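Local coordinates for solute Binding Protein, BlMnBP1 in complex with mannotriose (PDB 6FUV) that binds manno-oligosaccharides such as mannotriose and probably delivers them to an ABC transporter for uptake by the bifidobacterium, at residues A[39-43]-A[44-48]; A[102-105]-A[106-109]; A[199-203]-A[204-208]. All coordinates share one frame; numbering follows the deposited sequence.

The three contacts are local and follow one another along the chain without nesting or crossing. Contact 1 comes first, where the loop after strand 22-28 turns into helix 43-53. Contact 2 lies at the step from strand 103-104 into the short helix 105-108. Contact 3 is the short helix 201-205 and its 3-10 extension. None closes a long loop; each joins residues within a few positions along the chain. Contacts 1 and 2 sit round the mixed sheet that holds strands 22-28, 57-63 and 123-132, their centres about 29 Å apart. Contact 3 packs on helix 375-383. Contacts 1 and 3 lie on opposite sides of the chain's centre, with centres about 39 Å apart.

Contact 1 of 3, residues A[39-43]-A[44-48]; sequences PGKNW and DAYIK
Lys-41 lies across one face of the Tyr-46 ring, the two side chains nearly at right angles. Lys-41 CE sits 3.8 Å from the centroid of the Tyr-46 ring, 29° off its normal, a CH-pi contact. The lysine turns CG away from its backbone N (chi1 -159°) and runs out extended, which carries CG, CD and CE over the ring. Its NZ forms a salt bridge with Glu-49, further along helix 43-53. A water in the plane of the Tyr-46 ring ties the hydroxyl to the backbone. It donates to Lys-41 O and accepts from Tyr-46 OH at 2.5 Å. The same hydroxyl also bonds Asn-337. Asn-42 is the N-cap of the helix. With chi1 at 66°, its OD1 folds back and accepts from Ala-45 N at 3.0 Å, in a nearly straight bond. The backbone O of Asn-42 accepts from Tyr-46 N at 3.3 Å. Ala-45 CB packs on Lys-41 CG at 3.6 Å. The Trp-43 ring packs edge-to-face with Phe-26 of strand 22-28, and Ile-47 reaches Val-59 and Val-61, so helix 43-53 is seated against strand 57-63 of the mixed sheet.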
ATOM      1  N   PRO A  39       4.300  16.702 -11.358  1.00 21.07           N
ATOM      2  CA  PRO A  39       3.452  17.862 -11.066  1.00 25.67           C
ATOM      3  C   PRO A  39       3.319  18.178  -9.583  1.00 29.99           C
ATOM      4  O   PRO A  39       2.244  18.513  -9.101  1.00 40.24           O
ATOM      5  CB  PRO A  39       2.111  17.446 -11.680  1.00 19.10           C
ATOM      6  CG  PRO A  39       2.089  16.011 -11.645  1.00 25.50           C
ATOM      7  CD  PRO A  39       3.498  15.551 -11.816  1.00 28.36           C
ATOM      8  N   GLY A  40       4.388  18.010  -8.864  1.00 22.57           N
ATOM      9  CA  GLY A  40       4.447  18.347  -7.455  1.00 15.63           C
ATOM     10  C   GLY A  40       5.876  18.420  -7.015  1.00 21.42           C
ATOM     11  O   GLY A  40       6.782  18.725  -7.794  1.00 20.63           O
ATOM     12  N   LYS A  41       6.099  18.145  -5.735  1.00 26.02           N
ATOM     13  CA  LYS A  41       7.449  18.139  -5.187  1.00 20.53           C
ATOM     14  C   LYS A  41       8.118  16.805  -5.494  1.00 22.74           C
ATOM     15  O   LYS A  41       7.717  15.774  -4.942  1.00 16.02           O
ATOM     16  CB  LYS A  41       7.379  18.375  -3.690  1.00 23.70           C
ATOM     17  CG  LYS A  41       8.603  18.876  -3.049  1.00 26.54           C
ATOM     18  CD  LYS A  41       8.219  19.568  -1.715  1.00 27.38           C
ATOM     19  CE  LYS A  41       9.431  19.633  -0.775  1.00 26.37           C
ATOM     20  NZ  LYS A  41       9.103  20.415   0.430  1.00 36.39           N
ATOM     21  N   ASN A  42       9.138  16.823  -6.364  1.00 21.48           N
ATOM     22  CA  ASN A  42       9.864  15.609  -6.712  1.00 19.97           C
ATOM     23  C   ASN A  42      11.024  15.337  -5.747  1.00 17.75           C
ATOM     24  O   ASN A  42      11.288  16.082  -4.805  1.00 16.98           O
ATOM     25  CB  ASN A  42      10.383  15.663  -8.152  1.00 21.57           C
ATOM     26  CG  ASN A  42      11.436  16.719  -8.364  1.00 20.84           C
ATOM     27  OD1 ASN A  42      11.849  17.410  -7.436  1.00 19.57           O
ATOM     28  ND2 ASN A  42      11.897  16.836  -9.602  1.00 25.61           N
ATOM     29  N   TRP A  43      11.738  14.250  -5.999  1.00 18.29           N
ATOM     30  CA  TRP A  43      12.802  13.854  -5.087  1.00 19.81           C
ATOM     31  C   TRP A  43      13.855  14.943  -4.936  1.00 15.45           C
ATOM     32  O   TRP A  43      14.357  15.181  -3.833  1.00 16.55           O
ATOM     33  CB  TRP A  43      13.452  12.563  -5.567  1.00 13.30           C
ATOM     34  CG  TRP A  43      12.643  11.340  -5.446  1.00 15.97           C
ATOM     35  CD1 TRP A  43      12.369  10.433  -6.439  1.00 19.80           C
ATOM     36  CD2 TRP A  43      12.000  10.828  -4.262  1.00 23.88           C
ATOM     37  NE1 TRP A  43      11.604   9.393  -5.938  1.00 18.90           N
ATOM     38  CE2 TRP A  43      11.348   9.628  -4.615  1.00 13.48           C
ATOM     39  CE3 TRP A  43      11.879  11.284  -2.946  1.00 19.05           C
ATOM     40  CZ2 TRP A  43      10.597   8.894  -3.716  1.00 18.68           C
ATOM     41  CZ3 TRP A  43      11.155  10.528  -2.043  1.00 20.49           C
ATOM     42  CH2 TRP A  43      10.512   9.361  -2.434  1.00 19.10           C
ATOM     43  N   ASP A  44      14.253  15.580  -6.030  1.00 15.95           N
ATOM     44  CA  ASP A  44      15.361  16.538  -5.939  1.00 21.65           C
ATOM     45  C   ASP A  44      14.980  17.735  -5.069  1.00 12.91           C
ATOM     46  O   ASP A  44      15.773  18.230  -4.265  1.00 16.14           O
ATOM     47  CB  ASP A  44      15.785  17.025  -7.337  1.00 20.17           C
ATOM     48  CG  ASP A  44      16.568  15.986  -8.134  1.00 27.10           C
ATOM     49  OD1 ASP A  44      17.186  15.082  -7.555  1.00 33.07           O
ATOM     50  OD2 ASP A  44      16.549  16.072  -9.349  1.00 24.38           O
ATOM     51  N   ALA A  45      13.750  18.192  -5.209  1.00 15.64           N
ATOM     52  CA  ALA A  45      13.203  19.211  -4.326  1.00 18.60           C
ATOM     53  C   ALA A  45      13.317  18.831  -2.852  1.00 18.67           C
ATOM     54  O   ALA A  45      13.623  19.676  -2.006  1.00 22.22           O
ATOM     55  CB  ALA A  45      11.736  19.443  -4.698  1.00 20.57           C
ATOM     56  N   TYR A  46      13.049  17.577  -2.512  1.00 16.88           N
ATOM     57  CA  TYR A  46      13.197  17.199  -1.114  1.00 12.91           C
ATOM     58  C   TYR A  46      14.673  17.168  -0.747  1.00 20.80           C
ATOM     59  O   TYR A  46      15.069  17.540   0.366  1.00 19.64           O
ATOM     60  CB  TYR A  46      12.545  15.834  -0.828  1.00 21.08           C
ATOM     61  CG  TYR A  46      11.046  15.842  -0.801  1.00 19.96           C
ATOM     62  CD1 TYR A  46      10.361  16.386   0.249  1.00 19.44           C
ATOM     63  CD2 TYR A  46      10.316  15.282  -1.810  1.00 18.77           C
ATOM     64  CE1 TYR A  46       8.955  16.422   0.258  1.00 21.55           C
ATOM     65  CE2 TYR A  46       8.912  15.292  -1.781  1.00 16.06           C
ATOM     66  CZ  TYR A  46       8.259  15.856  -0.762  1.00 20.12           C
ATOM     67  OH  TYR A  46       6.881  15.863  -0.728  1.00 17.84           O
ATOM     68  N   ILE A  47      15.494  16.659  -1.658  1.00 16.71           N
ATOM     69  CA  ILE A  47      16.896  16.469  -1.333  1.00 14.78           C
ATOM     70  C   ILE A  47      17.570  17.829  -1.171  1.00 18.22           C
ATOM     71  O   ILE A  47      18.395  18.037  -0.275  1.00 15.68           O
ATOM     72  CB  ILE A  47      17.554  15.587  -2.412  1.00 17.13           C
ATOM     73  CG1 ILE A  47      16.997  14.164  -2.294  1.00 14.15           C
ATOM     74  CG2 ILE A  47      19.086  15.679  -2.290  1.00 18.71           C
ATOM     75  CD1 ILE A  47      17.255  13.290  -3.440  1.00 16.63           C
ATOM     76  N   LYS A  48      17.184  18.794  -2.002  1.00 19.83           N
ATOM     77  CA  LYS A  48      17.688  20.148  -1.844  1.00 19.88           C
ATOM     78  C   LYS A  48      17.388  20.678  -0.448  1.00 24.25           C
ATOM     79  O   LYS A  48      18.248  21.300   0.195  1.00 23.09           O
ATOM     80  CB  LYS A  48      17.052  21.022  -2.909  1.00 23.38           C
ATOM     81  CG  LYS A  48      17.623  22.446  -2.992  1.00 38.58           C
ATOM     82  CD  LYS A  48      16.561  23.428  -3.483  1.00 40.55           C
ATOM     83  CE  LYS A  48      16.123  24.397  -2.379  1.00 45.81           C
ATOM     84  NZ  LYS A  48      16.945  25.660  -2.380  1.00 50.02           N
TER
HETATM   85  O   HOH W   1       6.023  15.157  -2.996  1.00 18.48           O

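Contact 2 of 3, residues A[102-105]-A[106-109]; sequences YGKT and EDMD
A strand-to-helix turn brings Lys-104, the N-cap residue of helix 105-108, against Asp-107 in the first helical turn. Their side chains lie side by side and point the same way. The aliphatic part of the lysine does the touching, with Lys-104 CB 3.6 Å from Asp-107 OD2. The charged ends stay apart, Lys-104 NZ being 5.3 Å from Asp-107 OD2. One water links the lysine's backbone to the carboxylate: it accepts from Lys-104 N at 2.8 Å and donates to Asp-107 OD2. Glu-106 runs along the lysine too. Its chi1 of 46° sets CG between the backbone N and the carbonyl carbon, and Glu-106 CG lies 4.1 Å from Lys-104 CB. The first turn of the helix is closed by its backbone. Lys-104 O accepts from Met-108 N at 2.9 Å and more weakly from Asp-107 N. Thr-105 O accepts a hydrogen bond from Asp-109 N. Gly-103 takes a positive phi of 146°, a backbone shape that suits glycine. Met-108 bends at chi2 and chi3, and this curls CE back to Tyr-102 CB at 3.8 Å. Both residues are buried, and both also touch Val-127 of strand 123-132. The Tyr-102 hydroxyl bonds Met-307 O, while Thr-105 OG1 pairs with Thr-124 OG1.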
ATOM      1  N   TYR A 102      16.933  -0.119  13.018  1.00 11.39           N
ATOM      2  CA  TYR A 102      16.877   1.266  13.459  1.00 18.25           C
ATOM      3  C   TYR A 102      16.947   1.393  14.981  1.00 14.95           C
ATOM      4  O   TYR A 102      17.188   2.474  15.495  1.00 17.82           O
ATOM      5  CB  TYR A 102      15.600   1.949  12.948  1.00 12.43           C
ATOM      6  CG  TYR A 102      15.526   2.212  11.452  1.00 15.67           C
ATOM      7  CD1 TYR A 102      16.027   3.354  10.905  1.00 14.12           C
ATOM      8  CD2 TYR A 102      14.916   1.338  10.589  1.00 11.18           C
ATOM      9  CE1 TYR A 102      15.944   3.581   9.560  1.00 17.05           C
ATOM     10  CE2 TYR A 102      14.831   1.593   9.276  1.00  5.30           C
ATOM     11  CZ  TYR A 102      15.326   2.722   8.755  1.00 12.52           C
ATOM     12  OH  TYR A 102      15.256   3.036   7.392  1.00 17.51           O
ATOM     13  N   GLY A 103      16.772   0.312  15.700  1.00 20.26           N
ATOM     14  CA  GLY A 103      16.760   0.308  17.148  1.00 13.45           C
ATOM     15  C   GLY A 103      15.791  -0.751  17.633  1.00 16.93           C
ATOM     16  O   GLY A 103      15.167  -1.463  16.864  1.00 17.59           O
ATOM     17  N   LYS A 104      15.661  -0.810  18.947  1.00 16.18           N
ATOM     18  CA  LYS A 104      14.649  -1.645  19.581  1.00 17.78           C
ATOM     19  C   LYS A 104      13.260  -1.159  19.203  1.00 18.93           C
ATOM     20  O   LYS A 104      12.999   0.040  19.181  1.00 16.26           O
ATOM     21  CB  LYS A 104      14.799  -1.594  21.103  1.00 11.04           C
ATOM     22  CG  LYS A 104      15.958  -2.270  21.681  1.00 22.63           C
ATOM     23  CD  LYS A 104      15.905  -2.213  23.245  1.00 32.73           C
ATOM     24  CE  LYS A 104      16.984  -3.127  23.864  1.00 29.96           C
ATOM     25  NZ  LYS A 104      18.337  -2.846  23.275  1.00 43.80           N
ATOM     26  N   THR A 105      12.362  -2.090  18.911  1.00 12.35           N
ATOM     27  CA  THR A 105      11.011  -1.707  18.531  1.00 12.21           C
ATOM     28  C   THR A 105      10.317  -0.915  19.647  1.00 21.05           C
ATOM     29  O   THR A 105       9.562   0.017  19.374  1.00 13.15           O
ATOM     30  CB  THR A 105      10.205  -2.941  18.179  1.00 15.29           C
ATOM     31  OG1 THR A 105      10.845  -3.650  17.110  1.00 21.08           O
ATOM     32  CG2 THR A 105       8.782  -2.578  17.790  1.00 17.32           C
ATOM     33  N   GLU A 106      10.601  -1.232  20.910  1.00 15.93           N
ATOM     34  CA  GLU A 106       9.998  -0.467  21.982  1.00 19.20           C
ATOM     35  C   GLU A 106      10.535   0.955  22.009  1.00 25.30           C
ATOM     36  O   GLU A 106       9.800   1.870  22.384  1.00 18.88           O
ATOM     37  CB  GLU A 106      10.212  -1.150  23.320  1.00 24.12           C
ATOM     38  CG  GLU A 106      11.566  -1.657  23.639  1.00 30.37           C
ATOM     39  CD  GLU A 106      11.657  -2.250  25.066  1.00 60.37           C
ATOM     40  OE1 GLU A 106      10.908  -1.762  25.965  1.00 53.51           O
ATOM     41  OE2 GLU A 106      12.458  -3.213  25.276  1.00 51.11           O
ATOM     42  N   ASP A 107      11.781   1.192  21.579  1.00 19.85           N
ATOM     43  CA  ASP A 107      12.209   2.592  21.493  1.00 24.98           C
ATOM     44  C   ASP A 107      11.627   3.288  20.255  1.00 24.25           C
ATOM     45  O   ASP A 107      11.210   4.461  20.318  1.00 20.70           O
ATOM     46  CB  ASP A 107      13.741   2.690  21.501  1.00 25.69           C
ATOM     47  CG  ASP A 107      14.359   2.163  22.792  1.00 19.11           C
ATOM     48  OD1 ASP A 107      13.754   2.283  23.867  1.00 24.13           O
ATOM     49  OD2 ASP A 107      15.433   1.579  22.719  1.00 23.38           O
ATOM     50  N   MET A 108      11.597   2.579  19.120  1.00 18.05           N
ATOM     51  CA  MET A 108      11.113   3.197  17.896  1.00 17.87           C
ATOM     52  C   MET A 108       9.616   3.510  17.993  1.00 19.81           C
ATOM     53  O   MET A 108       9.118   4.421  17.322  1.00 17.35           O
ATOM     54  CB  MET A 108      11.405   2.297  16.690  1.00 19.87           C
ATOM     55  CG  MET A 108      12.857   2.258  16.240  1.00 13.27           C
ATOM     56  SD  MET A 108      13.367   3.883  15.668  1.00 17.40           S
ATOM     57  CE  MET A 108      12.553   3.971  14.122  1.00 16.88           C
ATOM     58  N   ASP A 109       8.888   2.770  18.828  1.00 20.08           N
ATOM     59  CA  ASP A 109       7.448   2.965  18.998  1.00 20.96           C
ATOM     60  C   ASP A 109       7.101   4.289  19.671  1.00 23.72           C
ATOM     61  O   ASP A 109       5.984   4.788  19.498  1.00 24.75           O
ATOM     62  CB  ASP A 109       6.899   1.775  19.776  1.00 15.80           C
ATOM     63  CG  ASP A 109       5.414   1.896  20.082  1.00 32.00           C
ATOM     64  OD1 ASP A 109       4.585   2.067  19.154  1.00 28.23           O
ATOM     65  OD2 ASP A 109       5.074   1.800  21.269  1.00 25.66           O
TER
HETATM   66  O   HOH W   2      16.872   1.273  20.420  1.00 17.94           O

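Contact 3 of 3, residues A[199-203]-A[204-208]; sequences PKFMN and QIMPH
Met-206 lays its CG over one face of the Phe-201 ring, 3.5 Å from Phe-201 CE2. The sulfur follows obliquely. Met-206 SD is 4.7 Å from the centroid of the Phe-201 ring and 51° off its normal, a Met-aromatic contact. Met-202 CE lies 4.3 Å from the same sulfur, Met-206 SD. Ile-205 meets the phenylalanine ring near Phe-201 CD1, its CG2 3.9 Å away. The isoleucine side chain stands at about a right angle to the phenylalanine. Phe-201 turns CG away from its own backbone N (chi1 -172°), and this brings the ring beside the two residues of the next turn. On another side of the helix, Gln-204 crosses Lys-200, with Gln-204 OE1 3.3 Å from Lys-200 CD. This is contact with the lysine's aliphatic chain.

The backbone that sets these positions is a short helix with a wider pi-type turn. Phe-201 O accepts from Met-206 N at 2.9 Å, five residues on and almost straight. Ile-205 N is shared weakly between Lys-200 O and Phe-201 O, and Gln-204 N also bonds weakly to Lys-200 O. The turn then tightens into a 3-10 segment at 206-207. Pro-207, which has no N-H to give, sets its CG 3.3 Å from Asn-203 O.

Further out, the side-chain amides grip the loop before helix 375-383, Asn-203 ND2 donating to Ala-366 O and Gln-204 NE2 to Pro-367 O. Both methionines touch Phe-376 of that helix, and Trp-420 NE1, from helix 409-426, bonds Met-206 O. The side chain of Met-202 also lies about 5 Å from a bound polyethylene glycol molecule, probably from the crystallisation liquor.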
ATOM      1  N   PRO A 199      -9.443  -5.778  13.962  1.00 23.26           N
ATOM      2  CA  PRO A 199      -7.985  -5.690  13.820  1.00 16.76           C
ATOM      3  C   PRO A 199      -7.274  -7.028  13.914  1.00 20.11           C
ATOM      4  O   PRO A 199      -6.173  -7.162  13.364  1.00 17.18           O
ATOM      5  CB  PRO A 199      -7.580  -4.754  14.973  1.00 26.81           C
ATOM      6  CG  PRO A 199      -8.826  -4.018  15.410  1.00 23.43           C
ATOM      7  CD  PRO A 199      -9.968  -4.961  15.075  1.00 14.58           C
ATOM      8  N   LYS A 200      -7.887  -8.033  14.536  1.00 17.04           N
ATOM      9  CA  LYS A 200      -7.271  -9.338  14.733  1.00 17.92           C
ATOM     10  C   LYS A 200      -7.478 -10.310  13.571  1.00 22.45           C
ATOM     11  O   LYS A 200      -6.938 -11.439  13.624  1.00 18.81           O
ATOM     12  CB  LYS A 200      -7.826 -10.009  15.972  1.00 15.50           C
ATOM     13  CG  LYS A 200      -7.522  -9.272  17.262  1.00 29.65           C
ATOM     14  CD  LYS A 200      -7.871 -10.120  18.464  1.00 25.20           C
ATOM     15  CE  LYS A 200      -8.313  -9.233  19.607  1.00 29.64           C
ATOM     16  NZ  LYS A 200      -7.153  -8.513  20.122  1.00 39.76           N
ATOM     17  N   PHE A 201      -8.238  -9.916  12.531  1.00 16.10           N
ATOM     18  CA  PHE A 201      -8.524 -10.853  11.441  1.00 13.12           C
ATOM     19  C   PHE A 201      -7.278 -11.258  10.662  1.00 17.39           C
ATOM     20  O   PHE A 201      -7.062 -12.442  10.424  1.00 14.02           O
ATOM     21  CB  PHE A 201      -9.546 -10.272  10.488  1.00 18.16           C
ATOM     22  CG  PHE A 201     -10.013 -11.241   9.488  1.00 18.50           C
ATOM     23  CD1 PHE A 201     -10.883 -12.258   9.832  1.00 19.37           C
ATOM     24  CD2 PHE A 201      -9.552 -11.188   8.213  1.00 16.72           C
ATOM     25  CE1 PHE A 201     -11.302 -13.175   8.901  1.00 21.38           C
ATOM     26  CE2 PHE A 201      -9.991 -12.091   7.284  1.00 18.02           C
ATOM     27  CZ  PHE A 201     -10.843 -13.093   7.626  1.00 17.49           C
ATOM     28  N   MET A 202      -6.426 -10.307  10.297  1.00 20.31           N
ATOM     29  CA  MET A 202      -5.334 -10.622   9.383  1.00 17.55           C
ATOM     30  C   MET A 202      -4.325 -11.576  10.026  1.00 20.87           C
ATOM     31  O   MET A 202      -4.045 -12.657   9.502  1.00 22.57           O
ATOM     32  CB  MET A 202      -4.662  -9.332   8.925  1.00 19.95           C
ATOM     33  CG  MET A 202      -3.553  -9.497   7.885  1.00 29.92           C
ATOM     34  SD  MET A 202      -4.027  -9.722   6.149  1.00 31.08           S
ATOM     35  CE  MET A 202      -5.708  -9.040   6.120  1.00 22.21           C
ATOM     36  N   ASN A 203      -3.782 -11.202  11.173  1.00 16.10           N
ATOM     37  CA  ASN A 203      -2.646 -11.895  11.754  1.00 15.68           C
ATOM     38  C   ASN A 203      -3.026 -12.908  12.833  1.00 23.28           C
ATOM     39  O   ASN A 203      -2.174 -13.715  13.223  1.00 12.22           O
ATOM     40  CB  ASN A 203      -1.669 -10.863  12.320  1.00 18.10           C
ATOM     41  CG  ASN A 203      -1.005 -10.001  11.223  1.00 25.86           C
ATOM     42  OD1 ASN A 203      -0.642 -10.501  10.140  1.00 25.40           O
ATOM     43  ND2 ASN A 203      -0.876  -8.707  11.485  1.00 21.19           N
ATOM     44  N   GLN A 204      -4.285 -12.946  13.268  1.00 12.86           N
ATOM     45  CA  GLN A 204      -4.682 -13.854  14.336  1.00 19.82           C
ATOM     46  C   GLN A 204      -5.808 -14.796  13.970  1.00 17.81           C
ATOM     47  O   GLN A 204      -5.816 -15.885  14.461  1.00 25.92           O
ATOM     48  CB  GLN A 204      -5.100 -13.067  15.573  1.00 15.95           C
ATOM     49  CG  GLN A 204      -3.993 -12.196  16.182  1.00 24.63           C
ATOM     50  CD  GLN A 204      -4.395 -11.607  17.515  1.00 23.65           C
ATOM     51  OE1 GLN A 204      -5.273 -12.119  18.191  1.00 29.17           O
ATOM     52  NE2 GLN A 204      -3.735 -10.549  17.904  1.00 37.16           N
ATOM     53  N   ILE A 205      -6.721 -14.419  13.093  1.00 19.75           N
ATOM     54  CA  ILE A 205      -7.793 -15.298  12.681  1.00 13.08           C
ATOM     55  C   ILE A 205      -7.401 -16.081  11.441  1.00 20.07           C
ATOM     56  O   ILE A 205      -7.551 -17.302  11.397  1.00 20.97           O
ATOM     57  CB  ILE A 205      -9.087 -14.498  12.441  1.00 16.03           C
ATOM     58  CG1 ILE A 205      -9.522 -13.798  13.715  1.00 20.11           C
ATOM     59  CG2 ILE A 205     -10.138 -15.447  11.909  1.00 12.83           C
ATOM     60  CD1 ILE A 205     -10.911 -13.272  13.691  1.00 27.75           C
ATOM     61  N   MET A 206      -6.960 -15.388  10.392  1.00 13.79           N
ATOM     62  CA  MET A 206      -6.622 -16.050   9.130  1.00 17.29           C
ATOM     63  C   MET A 206      -5.632 -17.196   9.284  1.00 13.99           C
ATOM     64  O   MET A 206      -5.868 -18.267   8.706  1.00 18.99           O
ATOM     65  CB  MET A 206      -6.095 -14.998   8.147  1.00 19.77           C
ATOM     66  CG  MET A 206      -7.175 -14.167   7.479  1.00 20.01           C
ATOM     67  SD  MET A 206      -6.636 -13.240   6.063  1.00 21.37           S
ATOM     68  CE  MET A 206      -6.002 -14.495   4.980  1.00 18.97           C
ATOM     69  N   PRO A 207      -4.540 -17.079  10.044  1.00 15.29           N
ATOM     70  CA  PRO A 207      -3.655 -18.242  10.216  1.00 19.24           C
ATOM     71  C   PRO A 207      -4.273 -19.380  11.035  1.00 16.56           C
ATOM     72  O   PRO A 207      -3.665 -20.437  11.168  1.00 19.96           O
ATOM     73  CB  PRO A 207      -2.432 -17.627  10.895  1.00 17.36           C
ATOM     74  CG  PRO A 207      -3.008 -16.474  11.701  1.00 22.68           C
ATOM     75  CD  PRO A 207      -4.098 -15.907  10.822  1.00 19.67           C
ATOM     76  N   HIS A 208      -5.491 -19.242  11.533  1.00 17.89           N
ATOM     77  CA  HIS A 208      -6.156 -20.302  12.290  1.00 22.20           C
ATOM     78  C   HIS A 208      -7.516 -20.646  11.684  1.00 23.13           C
ATOM     79  O   HIS A 208      -8.429 -21.087  12.371  1.00 22.77           O
ATOM     80  CB  HIS A 208      -6.351 -19.905  13.746  1.00 20.15           C
ATOM     81  CG  HIS A 208      -5.092 -19.716  14.505  1.00 23.44           C
ATOM     82  ND1 HIS A 208      -4.356 -20.770  14.994  1.00 27.37           N
ATOM     83  CD2 HIS A 208      -4.472 -18.596  14.926  1.00 29.93           C
ATOM     84  CE1 HIS A 208      -3.333 -20.305  15.681  1.00 27.15           C
ATOM     85  NE2 HIS A 208      -3.363 -18.986  15.634  1.00 31.20           N
TER